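Local coordinates for SnoaL-like domain-containing protein (PDB 3H3H), which is of unknown function but has a SnoaL-like fold and packs as a two-fold symmetric pair through its beta-sheet, at the interface of chains A and B. Residues are numbered along the deposited sequence; one frame, centred on the assembly and turned at random. Chains: chain A/B, uncharacterized SnoaL-like protein.

Contact 1: the interface of chains A and B. Residues chain A 101-102, 118-121; chain B 83-85, 90.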
# COMPACT_ATOMS: atom_id res chain seq x y z
N ALA A 101 -10.74 2.59 -1.95
CA ALA A 101 -10.02 1.35 -1.83
C ALA A 101 -8.61 1.51 -2.30
O ALA A 101 -8.27 2.45 -3.07
CB ALA A 101 -10.77 0.25 -2.66
N LEU A 102 -7.82 0.55 -1.89
CA LEU A 102 -6.46 0.49 -2.32
C LEU A 102 -6.09 -0.97 -2.38
O LEU A 102 -6.50 -1.81 -1.59
CB LEU A 102 -5.57 1.24 -1.37
CG LEU A 102 -4.10 1.21 -1.77
CD1 LEU A 102 -3.79 2.50 -2.57
CD2 LEU A 102 -3.32 1.05 -0.50
N ALA A 118 -5.48 -5.84 0.22
CA ALA A 118 -6.56 -4.88 0.02
C ALA A 118 -6.63 -3.95 1.25
O ALA A 118 -6.43 -4.40 2.37
CB ALA A 118 -7.92 -5.60 -0.21
N HIS A 119 -7.00 -2.70 1.00
CA HIS A 119 -7.23 -1.70 2.04
C HIS A 119 -8.45 -0.91 1.63
O HIS A 119 -8.72 -0.72 0.45
CB HIS A 119 -6.05 -0.70 2.22
CG HIS A 119 -4.73 -1.33 2.52
ND1 HIS A 119 -4.01 -2.04 1.57
CD2 HIS A 119 -3.94 -1.24 3.61
CE1 HIS A 119 -2.87 -2.44 2.11
NE2 HIS A 119 -2.79 -1.96 3.35
N TYR A 120 -9.23 -0.49 2.62
CA TYR A 120 -10.45 0.26 2.42
C TYR A 120 -10.54 1.41 3.36
O TYR A 120 -10.09 1.34 4.51
CB TYR A 120 -11.67 -0.64 2.66
CG TYR A 120 -11.73 -1.77 1.68
CD1 TYR A 120 -12.18 -1.55 0.41
CD2 TYR A 120 -11.19 -3.04 1.98
CE1 TYR A 120 -12.19 -2.56 -0.55
CE2 TYR A 120 -11.19 -4.07 1.00
CZ TYR A 120 -11.66 -3.81 -0.24
OH TYR A 120 -11.67 -4.83 -1.17
N ALA A 121 -11.17 2.48 2.88
CA ALA A 121 -11.43 3.61 3.71
C ALA A 121 -12.66 3.27 4.56
O ALA A 121 -13.40 2.33 4.24
CB ALA A 121 -11.70 4.83 2.89
N LEU B 83 -6.36 4.41 4.22
CA LEU B 83 -7.14 3.19 3.99
C LEU B 83 -6.58 2.11 4.89
O LEU B 83 -5.38 2.06 5.12
CB LEU B 83 -7.06 2.78 2.56
CG LEU B 83 -7.50 3.91 1.62
CD1 LEU B 83 -6.27 4.70 1.11
CD2 LEU B 83 -8.29 3.31 0.46
N ALA B 84 -7.46 1.32 5.46
CA ALA B 84 -7.04 0.30 6.44
C ALA B 84 -7.10 -1.08 5.85
O ALA B 84 -8.06 -1.46 5.21
CB ALA B 84 -7.96 0.39 7.69
N GLY B 85 -6.07 -1.88 6.16
CA GLY B 85 -6.04 -3.28 5.79
C GLY B 85 -6.10 -4.19 7.00
O GLY B 85 -6.79 -3.94 7.96
N ALA B 90 -2.61 2.42 4.93
CA ALA B 90 -2.02 3.05 3.74
C ALA B 90 -2.34 4.50 3.80
O ALA B 90 -3.52 4.87 3.92
CB ALA B 90 -2.63 2.47 2.45
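A:Tyr120 and B:Ala84 meet backbone to backbone in an antiparallel bridge that ties the sheets of two SnoaL-like domains, which have the cone-shaped alpha+beta fold of the NTF2-like superfamily. A:Tyr120 lies in strand 115-120, B:Ala84 at the end of strand 78-84. The hydrogen bonds are reciprocal: A:Tyr120 N donates to B:Ala84 O at 3.0 Å, and B:Ala84 N to A:Tyr120 O at 2.8 Å. Both are nearly straight at hydrogen, 165° and 169°, yet each donor stands well above the plane of the carbonyl it addresses. The phenol of A:Tyr120 points away from the pairing; it is the main chain that makes these bonds.

Apolar packing flanks the bridge. B:Leu83, with CG anti to its carbonyl carbon (chi1 -56°), sends its CD2 branch over the backbone of A:Ala101 in strand 100-107, 3.5 Å from A:Ala101 CA. The same methyl reaches A:Leu102 CB at 3.9 Å, so one branch spans two neighbouring residues of that strand. Nearer the bridge, B:Leu83 CB lies against A:His119 CB at 3.6 Å. A:Leu102 points its CD2 methyl at B:Ala90 CB; at 3.3 Å this carbon pair is tighter than usual van der Waals contact.

The imidazole of A:His119 reaches over the chain B hairpin, touching B:Gly85 in the turn and B:Ala90 in strand 88-94. Its CD2 corner lies 3.6 Å from B:Gly85 CA, where the lack of a side chain may allow the ring's close approach. B:Ala90 CB sits over one ring face, displaced toward the rim.

Contact 2: the interface of chains A and B. Residues chain A 84-86, 88-90, 104, 106; chain B 104, 117-119.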
# COMPACT_ATOMS: atom_id res chain seq x y z
N ALA A 84 4.00 3.59 -7.88
CA ALA A 84 5.02 2.54 -7.96
C ALA A 84 5.96 2.56 -6.79
O ALA A 84 6.50 3.59 -6.44
CB ALA A 84 5.85 2.73 -9.25
N GLY A 85 6.17 1.35 -6.23
CA GLY A 85 7.14 1.12 -5.20
C GLY A 85 8.31 0.34 -5.79
O GLY A 85 8.51 0.29 -7.01
N VAL A 86 9.10 -0.26 -4.92
CA VAL A 86 10.30 -1.00 -5.37
C VAL A 86 9.88 -2.31 -6.03
O VAL A 86 10.29 -2.59 -7.16
CB VAL A 86 11.23 -1.27 -4.19
CG1 VAL A 86 12.45 -2.18 -4.64
CG2 VAL A 86 11.77 0.06 -3.57
N SER A 88 6.38 -3.28 -5.80
CA SER A 88 4.96 -3.27 -5.67
C SER A 88 4.37 -2.09 -6.41
O SER A 88 5.06 -1.13 -6.74
CB SER A 88 4.46 -3.22 -4.24
OG SER A 88 5.15 -2.23 -3.52
N VAL A 89 3.10 -2.26 -6.71
CA VAL A 89 2.27 -1.23 -7.30
C VAL A 89 1.11 -1.06 -6.37
O VAL A 89 0.55 -2.02 -5.85
CB VAL A 89 1.76 -1.65 -8.70
CG1 VAL A 89 0.71 -0.67 -9.31
CG2 VAL A 89 2.99 -1.79 -9.68
N ALA A 90 0.67 0.21 -6.24
CA ALA A 90 -0.50 0.53 -5.45
C ALA A 90 -1.52 1.15 -6.37
O ALA A 90 -1.24 2.14 -7.05
CB ALA A 90 -0.13 1.52 -4.31
N VAL A 104 -2.59 -3.19 -2.94
CA VAL A 104 -1.16 -3.20 -3.10
C VAL A 104 -0.77 -4.54 -3.71
O VAL A 104 -1.23 -5.57 -3.23
CB VAL A 104 -0.44 -3.00 -1.76
CG1 VAL A 104 1.10 -3.07 -2.01
CG2 VAL A 104 -0.86 -1.68 -1.15
N HIS A 106 2.43 -7.01 -5.05
CA HIS A 106 3.84 -7.35 -5.08
C HIS A 106 4.05 -8.29 -6.21
O HIS A 106 3.27 -9.21 -6.40
CB HIS A 106 4.25 -8.01 -3.76
CG HIS A 106 4.20 -7.08 -2.60
ND1 HIS A 106 5.28 -6.30 -2.24
CD2 HIS A 106 3.19 -6.73 -1.79
CE1 HIS A 106 4.94 -5.54 -1.22
NE2 HIS A 106 3.68 -5.79 -0.92
N VAL B 104 2.60 2.39 2.78
CA VAL B 104 1.92 1.33 3.47
C VAL B 104 2.72 1.03 4.74
O VAL B 104 3.97 0.81 4.67
CB VAL B 104 1.86 0.08 2.62
CG1 VAL B 104 1.17 -1.01 3.41
CG2 VAL B 104 1.05 0.37 1.29
N LEU B 117 6.45 0.66 3.29
CA LEU B 117 6.84 0.61 1.86
C LEU B 117 6.26 1.86 1.22
O LEU B 117 5.08 2.13 1.32
CB LEU B 117 6.21 -0.59 1.17
CG LEU B 117 6.44 -1.96 1.75
CD1 LEU B 117 5.49 -2.19 2.96
CD2 LEU B 117 6.16 -2.97 0.61
N ALA B 118 7.12 2.62 0.53
CA ALA B 118 6.75 3.83 -0.12
C ALA B 118 6.46 3.55 -1.61
O ALA B 118 7.12 2.70 -2.24
CB ALA B 118 7.86 4.84 0.02
N HIS B 119 5.53 4.31 -2.17
CA HIS B 119 5.16 4.22 -3.56
C HIS B 119 4.93 5.63 -4.03
O HIS B 119 4.39 6.46 -3.28
CB HIS B 119 3.84 3.49 -3.77
CG HIS B 119 3.80 2.11 -3.19
ND1 HIS B 119 3.66 1.88 -1.84
CD2 HIS B 119 3.80 0.90 -3.80
CE1 HIS B 119 3.71 0.56 -1.63
NE2 HIS B 119 3.73 -0.05 -2.81
O HOH W 1 8.55 0.44 -2.05
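B:His119 and A:Ser88 join side chain to side chain across the sheet-to-sheet interface of two SnoaL-like domains, members of the NTF2-like superfamily. The hydroxyl A:Ser88 OG and the imidazole B:His119 NE2 are hydrogen-bonded at 2.7 Å; which of them donates is not decided by the coordinates. A:Ser88 holds OG between its backbone N and carbonyl carbon (chi1 47°), directing the hydroxyl to B:His119. A:Ser88 CB lies at the ring edge, in its plane, and the ring meets A:Gly85 and A:Ala90 as its twin in the other chain meets their counterparts. The ring is thus bounded at an edge, over a face and by the turn between strands 78-84 and 88-94.

A:His106 and B:Leu117 reach toward each other tip to tip. The CD2 methyl of B:Leu117 meets A:His106 CE1 at 3.4 Å, in the plane of the imidazole and at its edge. Deeper in the interface, the CG2 methyls of A:Val104 and B:Val104 touch at 3.7 Å as the two side chains slide past each other in opposite directions. Each CG2 is anti to its own carbonyl carbon.

Water 1 bridges the main chains farther out: its oxygen lies 3.0 Å from A:Val86 N and 2.7 Å from B:Ala118 O, linking the chain A turn to strand 115-121 of chain B.

Behind the serine-histidine bond, A:Ser88 CB also lies over one face of A:His106 in its own chain, 3.7 Å above the ring plane and displaced toward the rim, and may steady that ring.

Contacts 1 and 2 have C-alpha centres about 13 Å apart and belong to one two-fold symmetric interface. They use the same strands with the chains exchanged: the histidine at position 119 comes from chain A in contact 1 and from chain B in contact 2, facing B:Ala84, B:Gly85 and B:Ala90 in contact 1 and the chain A equivalents in contact 2. Strand 100-107 runs through both, and its Val104 pair meets between the copies. The main-chain pairing of contact 1 and the polar links of contact 2 should each occur twice. Such repeated sheet packing is compatible with a dimer, although the structure alone does not prove one in solution.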